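PDB 3T7V: methylornithine synthase PylB from Methanosarcina barkeri, which isomerises L-lysine to (3R)-3-methyl-D-ornithine by a radical mechanism in pyrrolysine biosynthesis, using a [4Fe-4S] cluster and S-adenosylmethionine. Local coordinates for residues F67-N73 with M115-Y121; S76-N81 with Q242-L247. All coordinates share one frame; numbering follows the deposited sequence.

Contact 1 (F67-N73 with M115-Y121). With SF4 (iron/sulfur cluster), chain B; SAM (S-adenosylmethionine), chain C.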
ATOM      1  N   PHE A  67       9.370   8.952  -7.078  1.00 10.86           N
ATOM      2  CA  PHE A  67      10.554   9.555  -7.722  1.00 10.74           C
ATOM      3  C   PHE A  67      10.327  10.022  -9.168  1.00 11.11           C
ATOM      4  O   PHE A  67      11.125  10.739  -9.706  1.00 11.78           O
ATOM      5  CB  PHE A  67      11.789   8.616  -7.669  1.00 11.84           C
ATOM      6  CG  PHE A  67      11.643   7.316  -8.385  1.00 10.90           C
ATOM      7  CD1 PHE A  67      11.198   6.222  -7.698  1.00 11.69           C
ATOM      8  CD2 PHE A  67      11.936   7.183  -9.742  1.00 12.06           C
ATOM      9  CE1 PHE A  67      11.021   5.011  -8.331  1.00 11.49           C
ATOM     10  CE2 PHE A  67      11.752   5.990 -10.434  1.00 12.75           C
ATOM     11  CZ  PHE A  67      11.293   4.857  -9.698  1.00 11.51           C
ATOM     12  N   SER A  68       9.172   9.631  -9.723  1.00 10.62           N
ATOM     13  CA  SER A  68       8.758  10.144 -11.027  1.00 10.87           C
ATOM     14  C   SER A  68       7.265  10.059 -11.148  1.00 10.70           C
ATOM     15  O   SER A  68       6.684   8.980 -10.912  1.00 11.23           O
ATOM     16  CB  SER A  68       9.391   9.364 -12.179  1.00 11.74           C
ATOM     17  OG  SER A  68       8.836   9.924 -13.401  1.00 12.14           O
ATOM     18  N   THR A  69       6.627  11.195 -11.497  1.00 10.90           N
ATOM     19  CA  THR A  69       5.173  11.218 -11.629  1.00 11.34           C
ATOM     20  C   THR A  69       4.737  11.206 -13.060  1.00 12.14           C
ATOM     21  O   THR A  69       3.592  11.505 -13.358  1.00 14.83           O
ATOM     22  CB  THR A  69       4.522  12.348 -10.864  1.00 12.21           C
ATOM     23  OG1 THR A  69       5.047  13.563 -11.406  1.00 13.67           O
ATOM     24  CG2 THR A  69       4.879  12.285  -9.335  1.00 14.31           C
ATOM     25  N   TYR A  70       5.631  10.803 -13.961  1.00 11.51           N
ATOM     26  CA  TYR A  70       5.232  10.513 -15.327  1.00 11.17           C
ATOM     27  C   TYR A  70       4.664   9.119 -15.476  1.00 11.34           C
ATOM     28  O   TYR A  70       5.211   8.176 -14.953  1.00 11.60           O
ATOM     29  CB  TYR A  70       6.455  10.642 -16.260  1.00 11.87           C
ATOM     30  CG  TYR A  70       6.866  12.074 -16.441  1.00 11.85           C
ATOM     31  CD1 TYR A  70       7.734  12.678 -15.525  1.00 12.86           C
ATOM     32  CD2 TYR A  70       6.376  12.808 -17.493  1.00 13.29           C
ATOM     33  CE1 TYR A  70       8.078  14.009 -15.660  1.00 15.01           C
ATOM     34  CE2 TYR A  70       6.758  14.174 -17.615  1.00 14.97           C
ATOM     35  CZ  TYR A  70       7.614  14.715 -16.675  1.00 15.35           C
ATOM     36  OH  TYR A  70       7.965  16.057 -16.834  1.00 20.06           O
ATOM     37  N   CYS A  71       3.584   9.003 -16.238  1.00 11.83           N
ATOM     38  CA  CYS A  71       2.969   7.682 -16.491  1.00 12.61           C
ATOM     39  C   CYS A  71       2.443   7.598 -17.900  1.00 13.19           C
ATOM     40  O   CYS A  71       1.783   8.534 -18.358  1.00 15.44           O
ATOM     41  CB  CYS A  71       1.878   7.436 -15.517  1.00 12.34           C
ATOM     42  SG  CYS A  71       1.395   5.654 -15.592  1.00 11.53           S
ATOM     43  N   LYS A  72       2.653   6.449 -18.526  1.00 12.38           N
ATOM     44  CA  LYS A  72       2.114   6.203 -19.862  1.00 13.36           C
ATOM     45  C   LYS A  72       0.718   5.519 -19.845  1.00 14.06           C
ATOM     46  O   LYS A  72       0.105   5.334 -20.888  1.00 18.03           O
ATOM     47  CB  LYS A  72       3.151   5.403 -20.691  1.00 15.39           C
ATOM     48  CG  LYS A  72       3.393   3.974 -20.210  1.00 16.36           C
ATOM     49  CD  LYS A  72       4.799   3.531 -20.826  1.00 24.83           C
ATOM     50  CE  LYS A  72       5.104   2.090 -20.392  1.00 24.70           C
ATOM     51  NZ  LYS A  72       4.257   1.191 -21.177  1.00 31.40           N
ATOM     52  N   ASN A  73       0.287   5.072 -18.684  1.00 13.50           N
ATOM     53  CA  ASN A  73      -1.000   4.319 -18.565  1.00 12.66           C
ATOM     54  C   ASN A  73      -2.177   5.290 -18.335  1.00 13.15           C
ATOM     55  O   ASN A  73      -1.984   6.503 -18.082  1.00 16.71           O
ATOM     56  CB  ASN A  73      -0.942   3.317 -17.397  1.00 13.73           C
ATOM     57  CG  ASN A  73      -0.241   2.028 -17.735  1.00 17.12           C
ATOM     58  OD1 ASN A  73       0.014   1.199 -16.772  1.00 20.28           O
ATOM     59  ND2 ASN A  73      -0.038   1.761 -19.002  1.00 18.50           N
ATOM     60  N   MET A 115       7.005   4.900  -8.919  1.00 10.83           N
ATOM     61  CA  MET A 115       6.875   5.772 -10.074  1.00 10.70           C
ATOM     62  C   MET A 115       5.594   5.427 -10.791  1.00 10.75           C
ATOM     63  O   MET A 115       5.040   4.335 -10.697  1.00 11.27           O
ATOM     64  CB  MET A 115       8.081   5.696 -11.066  1.00 11.97           C
ATOM     65  CG  MET A 115       8.340   4.234 -11.509  1.00 12.64           C
ATOM     66  SD  MET A 115       9.561   4.297 -12.862  1.00 13.95           S
ATOM     67  CE  MET A 115       9.848   2.554 -13.070  1.00 16.39           C
ATOM     68  N   GLY A 116       5.138   6.402 -11.588  1.00 11.21           N
ATOM     69  CA  GLY A 116       4.242   6.030 -12.717  1.00 11.71           C
ATOM     70  C   GLY A 116       5.012   5.166 -13.710  1.00 11.93           C
ATOM     71  O   GLY A 116       6.249   4.983 -13.526  1.00 12.39           O
ATOM     72  N   GLU A 117       4.356   4.610 -14.707  1.00 11.04           N
ATOM     73  CA  GLU A 117       5.077   3.871 -15.736  1.00 11.05           C
ATOM     74  C   GLU A 117       5.711   4.937 -16.628  1.00 11.26           C
ATOM     75  O   GLU A 117       5.202   5.281 -17.679  1.00 12.46           O
ATOM     76  CB  GLU A 117       4.140   2.946 -16.505  1.00 12.04           C
ATOM     77  CG  GLU A 117       3.567   1.838 -15.597  1.00 13.05           C
ATOM     78  CD  GLU A 117       3.208   0.578 -16.378  1.00 16.63           C
ATOM     79  OE1 GLU A 117       3.450   0.479 -17.583  1.00 20.25           O
ATOM     80  OE2 GLU A 117       2.676  -0.334 -15.649  1.00 15.16           O
ATOM     81  N   ASP A 118       6.905   5.393 -16.185  1.00 11.20           N
ATOM     82  CA  ASP A 118       7.527   6.584 -16.847  1.00 11.51           C
ATOM     83  C   ASP A 118       8.259   6.073 -18.089  1.00 12.78           C
ATOM     84  O   ASP A 118       9.211   5.287 -17.945  1.00 12.31           O
ATOM     85  CB  ASP A 118       8.483   7.184 -15.808  1.00 11.77           C
ATOM     86  CG  ASP A 118       9.278   8.350 -16.356  1.00 11.85           C
ATOM     87  OD1 ASP A 118       9.179   8.659 -17.518  1.00 13.85           O
ATOM     88  OD2 ASP A 118      10.019   8.890 -15.504  1.00 12.34           O
ATOM     89  N   PRO A 119       7.927   6.649 -19.243  1.00 12.47           N
ATOM     90  CA  PRO A 119       8.637   6.253 -20.460  1.00 15.13           C
ATOM     91  C   PRO A 119      10.141   6.354 -20.391  1.00 14.42           C
ATOM     92  O   PRO A 119      10.839   5.603 -21.025  1.00 17.99           O
ATOM     93  CB  PRO A 119       8.094   7.269 -21.507  1.00 17.93           C
ATOM     94  CG  PRO A 119       6.744   7.658 -20.978  1.00 18.74           C
ATOM     95  CD  PRO A 119       6.826   7.616 -19.477  1.00 14.73           C
ATOM     96  N   TYR A 120      10.689   7.326 -19.633  1.00 12.79           N
ATOM     97  CA  TYR A 120      12.133   7.442 -19.457  1.00 13.76           C
ATOM     98  C   TYR A 120      12.753   6.160 -18.871  1.00 14.23           C
ATOM     99  O   TYR A 120      13.790   5.666 -19.337  1.00 14.93           O
ATOM    100  CB  TYR A 120      12.413   8.650 -18.579  1.00 15.08           C
ATOM    101  CG  TYR A 120      13.900   8.788 -18.248  1.00 15.05           C
ATOM    102  CD1 TYR A 120      14.798   9.334 -19.169  1.00 20.41           C
ATOM    103  CD2 TYR A 120      14.398   8.362 -17.010  1.00 15.71           C
ATOM    104  CE1 TYR A 120      16.176   9.428 -18.907  1.00 20.20           C
ATOM    105  CE2 TYR A 120      15.749   8.440 -16.691  1.00 17.81           C
ATOM    106  CZ  TYR A 120      16.614   9.048 -17.664  1.00 18.51           C
ATOM    107  OH  TYR A 120      17.942   9.113 -17.335  1.00 26.39           O
ATOM    108  N   TYR A 121      12.119   5.627 -17.811  1.00 12.37           N
ATOM    109  CA  TYR A 121      12.637   4.409 -17.191  1.00 13.31           C
ATOM    110  C   TYR A 121      12.248   3.170 -17.983  1.00 14.84           C
ATOM    111  O   TYR A 121      13.023   2.199 -17.975  1.00 20.48           O
ATOM    112  CB  TYR A 121      12.154   4.300 -15.727  1.00 12.69           C
ATOM    113  CG  TYR A 121      12.825   5.310 -14.836  1.00 11.20           C
ATOM    114  CD1 TYR A 121      14.124   5.086 -14.376  1.00 13.35           C
ATOM    115  CD2 TYR A 121      12.181   6.519 -14.419  1.00 11.33           C
ATOM    116  CE1 TYR A 121      14.772   5.979 -13.564  1.00 14.50           C
ATOM    117  CE2 TYR A 121      12.836   7.455 -13.643  1.00 12.49           C
ATOM    118  CZ  TYR A 121      14.111   7.174 -13.181  1.00 13.49           C
ATOM    119  OH  TYR A 121      14.807   8.048 -12.337  1.00 16.51           O
TER
HETATM  120 FE1  SF4 B 991       0.089   3.620 -11.574  1.00 13.89          FE
HETATM  121 FE2  SF4 B 991      -0.033   5.216 -13.859  1.00 12.52          FE
HETATM  122 FE3  SF4 B 991      -1.578   5.899 -11.792  1.00 12.73          FE
HETATM  123 FE4  SF4 B 991      -2.186   3.757 -13.216  1.00 12.79          FE
HETATM  124  S1  SF4 B 991      -2.158   5.874 -14.012  1.00 13.27           S
HETATM  125  S2  SF4 B 991      -2.132   3.885 -10.949  1.00 12.39           S
HETATM  126  S3  SF4 B 991      -0.188   2.908 -13.791  1.00 12.75           S
HETATM  127  S4  SF4 B 991       0.656   5.933 -11.805  1.00 12.52           S
HETATM  128  N   SAM C 992       2.213   3.159 -11.355  1.00 18.22           N
HETATM  129  CA  SAM C 992       2.401   2.020 -10.587  1.00 16.65           C
HETATM  130  C   SAM C 992       1.206   1.167 -10.438  1.00 15.13           C
HETATM  131  O   SAM C 992       0.111   1.541 -10.908  1.00 15.50           O
HETATM  132  OXT SAM C 992       1.382   0.005  -9.927  1.00 14.39           O
HETATM  133  CB  SAM C 992       2.466   2.287  -9.254  1.00 20.95           C
HETATM  134  CG  SAM C 992       1.589   3.276  -8.600  0.50 25.16           C
HETATM  135  SD  SAM C 992       0.684   2.572  -7.156  0.50 28.46           S
HETATM  136  CE  SAM C 992       1.367   3.530  -5.830  0.50 34.42           C
HETATM  137  C5' SAM C 992      -0.909   3.343  -7.345  0.50 26.78           C
HETATM  138  C4' SAM C 992      -1.890   2.642  -6.763  1.00 22.74           C
HETATM  139  O4' SAM C 992      -2.188   3.908  -5.896  1.00 19.41           O
HETATM  140  C3' SAM C 992      -2.863   2.172  -7.535  1.00 22.35           C
HETATM  141  O3' SAM C 992      -2.423   0.816  -7.378  1.00 18.65           O
HETATM  142  C2' SAM C 992      -3.926   2.430  -6.458  1.00 20.44           C
HETATM  143  O2' SAM C 992      -4.199   1.268  -5.609  1.00 21.87           O
HETATM  144  C1' SAM C 992      -3.568   3.661  -5.607  1.00 16.59           C
HETATM  145  N9  SAM C 992      -4.293   4.874  -6.137  1.00 14.80           N
HETATM  146  C8  SAM C 992      -4.114   5.571  -7.300  1.00 13.94           C
HETATM  147  N7  SAM C 992      -5.016   6.539  -7.371  1.00 13.08           N
HETATM  148  C5  SAM C 992      -5.785   6.476  -6.231  1.00 12.46           C
HETATM  149  C6  SAM C 992      -6.917   7.188  -5.806  1.00 12.45           C
HETATM  150  N6  SAM C 992      -7.459   8.175  -6.520  1.00 13.57           N
HETATM  151  N1  SAM C 992      -7.430   6.908  -4.598  1.00 13.50           N
HETATM  152  C2  SAM C 992      -6.929   5.898  -3.826  1.00 14.72           C
HETATM  153  N3  SAM C 992      -5.910   5.115  -4.257  1.00 14.37           N
HETATM  154  C4  SAM C 992      -5.333   5.438  -5.458  1.00 13.32           C
HETATM  155  O   HOH W   1      13.564  10.033 -11.054  1.00 15.17           O
HETATM  156  O   HOH W   2       2.205   0.644 -20.015  1.00 33.21           O
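Strands 58-68 and 110-115 of the barrel run parallel, and at their ends and beyond Gly116 N donates to Ser68 O (3.1 Å) and Lys72 N to Glu117 O. Gly116 CA sits against Tyr70 O and the CB of Cys71, a place too tight for a side chain. Phe67 fills the corner between Met115 and Tyr121. Its CG lies between the backbone N and carbonyl carbon (chi1 62°), which lays one ring face against Met115, with Met115 CB 4.0 Å from the centroid of the Phe67 ring in a CH-pi contact and Met115 SD oblique to it in a Met-aromatic contact. The same ring turns its edge, through CE2, to the face of Tyr121 in a T-shaped pair with planes at 87°; a water joins Phe67 O to Tyr121 OH. Next to it, Ser68 OG gives a 2.6 Å bond to Asp118 OD2, meeting it from above the carboxylate plane, while Asp118 OD1 of this N-cap residue accepts from Tyr120 N. Arg90 NE forms a salt bridge to Asp118 OD2, the oxygen that Ser68 OG also reaches. Lys72 runs obliquely across Glu117, and Lys72 NZ makes a long salt bridge (3.8 Å) to Glu117 OE1; Glu117 OE2 accepts from Leu149 N. Cys71 SG binds FE2 of the cluster at 2.3 Å and accepts from Glu117 N, 3.3 Å away, and from Asn73 N. Two N-H groups directed at a thiolate ligand would be expected to draw off some of its negative charge, which may tune the cluster's redox potential.

Contact 2 (S76-N81 with Q242-L247). With SAM (S-adenosylmethionine), chain C; SF4 (iron/sulfur cluster), chain B.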
ATOM      1  N   SER A  76      -8.381   4.943 -14.843  1.00 12.60           N
ATOM      2  CA  SER A  76      -9.502   5.917 -14.766  1.00 13.55           C
ATOM      3  C   SER A  76      -9.592   6.648 -13.422  1.00 13.63           C
ATOM      4  O   SER A  76     -10.221   7.677 -13.311  1.00 15.57           O
ATOM      5  CB  SER A  76     -10.794   5.247 -15.134  1.00 14.94           C
ATOM      6  OG  SER A  76     -11.000   4.219 -14.241  1.00 16.58           O
ATOM      7  N   PHE A  77      -8.983   6.051 -12.418  1.00 13.12           N
ATOM      8  CA  PHE A  77      -9.073   6.523 -11.024  1.00 14.40           C
ATOM      9  C   PHE A  77      -7.888   7.447 -10.627  1.00 12.57           C
ATOM     10  O   PHE A  77      -7.942   8.082  -9.554  1.00 13.73           O
ATOM     11  CB  PHE A  77      -9.107   5.311 -10.028  1.00 14.36           C
ATOM     12  CG  PHE A  77      -7.999   4.341 -10.217  1.00 12.19           C
ATOM     13  CD1 PHE A  77      -6.761   4.516  -9.554  1.00 12.24           C
ATOM     14  CD2 PHE A  77      -8.160   3.251 -11.081  1.00 14.06           C
ATOM     15  CE1 PHE A  77      -5.731   3.609  -9.794  1.00 14.26           C
ATOM     16  CE2 PHE A  77      -7.174   2.284 -11.229  1.00 14.37           C
ATOM     17  CZ  PHE A  77      -5.915   2.499 -10.615  1.00 13.79           C
ATOM     18  N   CYS A  78      -6.782   7.421 -11.426  1.00 11.37           N
ATOM     19  CA  CYS A  78      -5.553   7.965 -10.910  1.00 11.53           C
ATOM     20  C   CYS A  78      -5.256   9.349 -11.460  1.00 11.57           C
ATOM     21  O   CYS A  78      -5.342   9.582 -12.665  1.00 11.89           O
ATOM     22  CB  CYS A  78      -4.420   7.026 -11.370  1.00 12.16           C
ATOM     23  SG  CYS A  78      -2.812   7.557 -10.719  1.00 12.13           S
ATOM     24  N   TYR A  79      -4.906  10.262 -10.563  1.00 11.45           N
ATOM     25  CA  TYR A  79      -4.587  11.649 -10.996  1.00 11.94           C
ATOM     26  C   TYR A  79      -3.448  11.656 -12.027  1.00 12.06           C
ATOM     27  O   TYR A  79      -3.376  12.599 -12.842  1.00 12.77           O
ATOM     28  CB  TYR A  79      -4.117  12.396  -9.758  1.00 13.29           C
ATOM     29  CG  TYR A  79      -3.863  13.884  -9.968  1.00 13.05           C
ATOM     30  CD1 TYR A  79      -4.960  14.765 -10.223  1.00 14.72           C
ATOM     31  CD2 TYR A  79      -2.585  14.358  -9.973  1.00 15.39           C
ATOM     32  CE1 TYR A  79      -4.708  16.137 -10.405  1.00 17.16           C
ATOM     33  CE2 TYR A  79      -2.346  15.725 -10.108  1.00 16.44           C
ATOM     34  CZ  TYR A  79      -3.415  16.577 -10.322  1.00 17.70           C
ATOM     35  OH  TYR A  79      -3.149  17.926 -10.485  1.00 23.64           O
ATOM     36  N   TYR A  80      -2.531  10.684 -11.976  1.00 11.35           N
ATOM     37  CA  TYR A  80      -1.340  10.750 -12.783  1.00 11.79           C
ATOM     38  C   TYR A  80      -1.517  10.026 -14.111  1.00 11.54           C
ATOM     39  O   TYR A  80      -0.588   9.937 -14.889  1.00 12.11           O
ATOM     40  CB  TYR A  80      -0.152  10.162 -11.954  1.00 12.54           C
ATOM     41  CG  TYR A  80       0.074  10.964 -10.719  1.00 12.08           C
ATOM     42  CD1 TYR A  80      -0.499  10.596  -9.506  1.00 14.23           C
ATOM     43  CD2 TYR A  80       0.863  12.080 -10.742  1.00 12.37           C
ATOM     44  CE1 TYR A  80      -0.348  11.349  -8.355  1.00 14.85           C
ATOM     45  CE2 TYR A  80       1.019  12.857  -9.564  1.00 14.05           C
ATOM     46  CZ  TYR A  80       0.384  12.446  -8.375  1.00 16.14           C
ATOM     47  OH  TYR A  80       0.617  13.293  -7.296  1.00 20.03           O
ATOM     48  N   ASN A  81      -2.750   9.600 -14.444  1.00 11.42           N
ATOM     49  CA  ASN A  81      -2.954   8.979 -15.768  1.00 12.37           C
ATOM     50  C   ASN A  81      -2.497   9.890 -16.895  1.00 12.62           C
ATOM     51  O   ASN A  81      -2.583  11.119 -16.749  1.00 12.62           O
ATOM     52  CB  ASN A  81      -4.306   8.364 -15.893  1.00 17.58           C
ATOM     53  CG  ASN A  81      -5.229   9.324 -16.423  1.00 17.90           C
ATOM     54  OD1 ASN A  81      -5.328   9.454 -17.685  1.00 18.69           O
ATOM     55  ND2 ASN A  81      -5.904  10.005 -15.557  1.00 20.68           N
ATOM     56  N   GLN A 242     -10.294  12.074  -8.181  1.00 14.17           N
ATOM     57  CA  GLN A 242      -9.228  13.061  -8.459  1.00 15.37           C
ATOM     58  C   GLN A 242      -9.693  13.981  -9.604  1.00 15.87           C
ATOM     59  O   GLN A 242     -10.268  13.556 -10.602  1.00 16.50           O
ATOM     60  CB  GLN A 242      -7.960  12.300  -8.966  1.00 15.03           C
ATOM     61  CG  GLN A 242      -7.406  11.346  -7.886  1.00 14.23           C
ATOM     62  CD  GLN A 242      -6.807  12.102  -6.682  1.00 16.12           C
ATOM     63  OE1 GLN A 242      -6.118  13.133  -6.832  1.00 19.15           O
ATOM     64  NE2 GLN A 242      -6.945  11.533  -5.473  1.00 17.44           N
ATOM     65  N   GLU A 243      -9.261  15.232  -9.529  1.00 17.55           N
ATOM     66  CA  GLU A 243      -9.572  16.256 -10.560  1.00 20.17           C
ATOM     67  C   GLU A 243      -8.965  15.841 -11.899  1.00 17.14           C
ATOM     68  O   GLU A 243      -7.833  15.366 -11.974  1.00 19.10           O
ATOM     69  CB  GLU A 243      -8.997  17.620 -10.063  1.00 24.88           C
ATOM     70  CG  GLU A 243      -9.196  18.725 -11.066  1.00 32.13           C
ATOM     71  CD  GLU A 243      -8.703  20.079 -10.587  1.00 47.01           C
ATOM     72  OE1 GLU A 243      -7.486  20.259 -10.361  1.00 52.72           O
ATOM     73  OE2 GLU A 243      -9.541  20.985 -10.469  1.00 54.88           O
ATOM     74  N   GLY A 244      -9.761  15.956 -12.985  1.00 17.32           N
ATOM     75  CA  GLY A 244      -9.214  15.767 -14.283  1.00 18.40           C
ATOM     76  C   GLY A 244      -9.245  14.353 -14.747  1.00 18.42           C
ATOM     77  O   GLY A 244      -8.818  14.077 -15.848  1.00 25.24           O
ATOM     78  N   THR A 245      -9.789  13.437 -13.912  1.00 16.94           N
ATOM     79  CA  THR A 245      -9.853  12.023 -14.342  1.00 17.36           C
ATOM     80  C   THR A 245     -11.286  11.642 -14.735  1.00 17.84           C
ATOM     81  O   THR A 245     -12.240  12.343 -14.334  1.00 20.44           O
ATOM     82  CB  THR A 245      -9.453  11.082 -13.172  1.00 16.75           C
ATOM     83  OG1 THR A 245     -10.400  11.203 -12.103  1.00 18.19           O
ATOM     84  CG2 THR A 245      -7.991  11.463 -12.728  1.00 16.25           C
ATOM     85  N   PRO A 246     -11.443  10.467 -15.354  1.00 17.74           N
ATOM     86  CA  PRO A 246     -12.796  10.036 -15.760  1.00 19.77           C
ATOM     87  C   PRO A 246     -13.689   9.829 -14.574  1.00 21.42           C
ATOM     88  O   PRO A 246     -14.896   9.950 -14.698  1.00 24.08           O
ATOM     89  CB  PRO A 246     -12.515   8.684 -16.493  1.00 21.41           C
ATOM     90  CG  PRO A 246     -11.147   8.926 -17.109  1.00 22.12           C
ATOM     91  CD  PRO A 246     -10.395   9.671 -16.037  1.00 18.50           C
ATOM     92  N   LEU A 247     -13.108   9.559 -13.401  1.00 18.60           N
ATOM     93  CA  LEU A 247     -13.896   9.332 -12.188  1.00 17.21           C
ATOM     94  C   LEU A 247     -14.021  10.535 -11.251  1.00 18.15           C
ATOM     95  O   LEU A 247     -14.402  10.383 -10.076  1.00 19.64           O
ATOM     96  CB  LEU A 247     -13.352   8.122 -11.419  1.00 18.73           C
ATOM     97  CG  LEU A 247     -13.581   6.809 -12.181  1.00 18.71           C
ATOM     98  CD1 LEU A 247     -12.939   5.635 -11.450  1.00 19.06           C
ATOM     99  CD2 LEU A 247     -15.115   6.543 -12.314  1.00 26.51           C
TER
HETATM  100  N   SAM C 992       2.213   3.159 -11.355  1.00 18.22           N
HETATM  101  CA  SAM C 992       2.401   2.020 -10.587  1.00 16.65           C
HETATM  102  C   SAM C 992       1.206   1.167 -10.438  1.00 15.13           C
HETATM  103  O   SAM C 992       0.111   1.541 -10.908  1.00 15.50           O
HETATM  104  OXT SAM C 992       1.382   0.005  -9.927  1.00 14.39           O
HETATM  105  CB  SAM C 992       2.466   2.287  -9.254  1.00 20.95           C
HETATM  106  CG  SAM C 992       1.589   3.276  -8.600  0.50 25.16           C
HETATM  107  SD  SAM C 992       0.684   2.572  -7.156  0.50 28.46           S
HETATM  108  CE  SAM C 992       1.367   3.530  -5.830  0.50 34.42           C
HETATM  109  C5' SAM C 992      -0.909   3.343  -7.345  0.50 26.78           C
HETATM  110  C4' SAM C 992      -1.890   2.642  -6.763  1.00 22.74           C
HETATM  111  O4' SAM C 992      -2.188   3.908  -5.896  1.00 19.41           O
HETATM  112  C3' SAM C 992      -2.863   2.172  -7.535  1.00 22.35           C
HETATM  113  O3' SAM C 992      -2.423   0.816  -7.378  1.00 18.65           O
HETATM  114  C2' SAM C 992      -3.926   2.430  -6.458  1.00 20.44           C
HETATM  115  O2' SAM C 992      -4.199   1.268  -5.609  1.00 21.87           O
HETATM  116  C1' SAM C 992      -3.568   3.661  -5.607  1.00 16.59           C
HETATM  117  N9  SAM C 992      -4.293   4.874  -6.137  1.00 14.80           N
HETATM  118  C8  SAM C 992      -4.114   5.571  -7.300  1.00 13.94           C
HETATM  119  N7  SAM C 992      -5.016   6.539  -7.371  1.00 13.08           N
HETATM  120  C5  SAM C 992      -5.785   6.476  -6.231  1.00 12.46           C
HETATM  121  C6  SAM C 992      -6.917   7.188  -5.806  1.00 12.45           C
HETATM  122  N6  SAM C 992      -7.459   8.175  -6.520  1.00 13.57           N
HETATM  123  N1  SAM C 992      -7.430   6.908  -4.598  1.00 13.50           N
HETATM  124  C2  SAM C 992      -6.929   5.898  -3.826  1.00 14.72           C
HETATM  125  N3  SAM C 992      -5.910   5.115  -4.257  1.00 14.37           N
HETATM  126  C4  SAM C 992      -5.333   5.438  -5.458  1.00 13.32           C
HETATM  127 FE1  SF4 B 991       0.089   3.620 -11.574  1.00 13.89          FE
HETATM  128 FE2  SF4 B 991      -0.033   5.216 -13.859  1.00 12.52          FE
HETATM  129 FE3  SF4 B 991      -1.578   5.899 -11.792  1.00 12.73          FE
HETATM  130 FE4  SF4 B 991      -2.186   3.757 -13.216  1.00 12.79          FE
HETATM  131  S1  SF4 B 991      -2.158   5.874 -14.012  1.00 13.27           S
HETATM  132  S2  SF4 B 991      -2.132   3.885 -10.949  1.00 12.39           S
HETATM  133  S3  SF4 B 991      -0.188   2.908 -13.791  1.00 12.75           S
HETATM  134  S4  SF4 B 991       0.656   5.933 -11.805  1.00 12.52           S
HETATM  135  O   HOH W   3     -10.273   9.714  -9.818  1.00 15.88           O
HETATM  136  O   HOH W   4      -5.151  19.274 -11.991  1.00 34.20           O
HETATM  137  O   HOH W   5      -7.487  12.061 -17.045  1.00 24.97           O
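Backbone polar contacts between Ser76-Asn81 and Gln242-Leu247 are sparse: Leu247 N makes a weak bond to Ser76 O (3.4 Å). Water does more of the joining. One molecule donates to Phe77 O and Thr245 OG1 and accepts from Gln242 N, a second links Asn81 ND2 to Gly244 O, and a third lies between Tyr79 OH and Glu243 OE1. Each loop also braces itself. In the type I turn Cys78-Asn81, Cys78 O accepts from Asn81 N and, almost straight, from Asn81 ND2; in the type II turn Gln242-Thr245, Thr245 OG1 donates to Gln242 O. Gln242 NE2 donates to Ala311 O and Leu240 O.

Van der Waals contacts fill the rest. Thr245 CG2 presses on Cys78 O at 3.2 Å, Pro246 CD rests on Ser76 O at 3.4 Å, and Leu247 CD1 reaches Phe77 CB. With CG anti to the backbone N (chi1 -175°), the Tyr79 ring swings across Gln242, ring and amide planes 75° apart, and brings its CD1 edge to Glu243 O.

On the ligands, Cys78 SG binds FE3 of the cluster, the Phe77 edge meets the adenine at SAM C8, and SAM N6 donates weakly to Phe77 O (3.1 Å). Phe77 O also accepts from the water that reaches Gln242 N and Thr245 OG1, so a shift of either loop would probably be felt at the adenine.

How the contacts relate
Contacts 1 and 2 sit about 15 Å apart, centre to centre, on the cluster end of the radical SAM barrel, and their segments alternate along the chain. Residues 67-73 and 76-81 supply Cys71 and Cys78; Cys75, in the gap between them, is the third cluster ligand, and SAM takes the remaining iron through its N and O. The loops touch directly: Cys71 CB lies 3.6 Å from Tyr80 O, and Asn73 O 3.7 Å from Asn81 CB. Contact 1 meets the methionine end of SAM, with Met115 O 3.1 Å from SAM N, whereas contact 2 meets the adenine at its N6 and at the N7-C8 edge. The bound 5-amino-D-isoleucine is about 10 Å from the Met115 side chain and about 9 Å from that of Phe77.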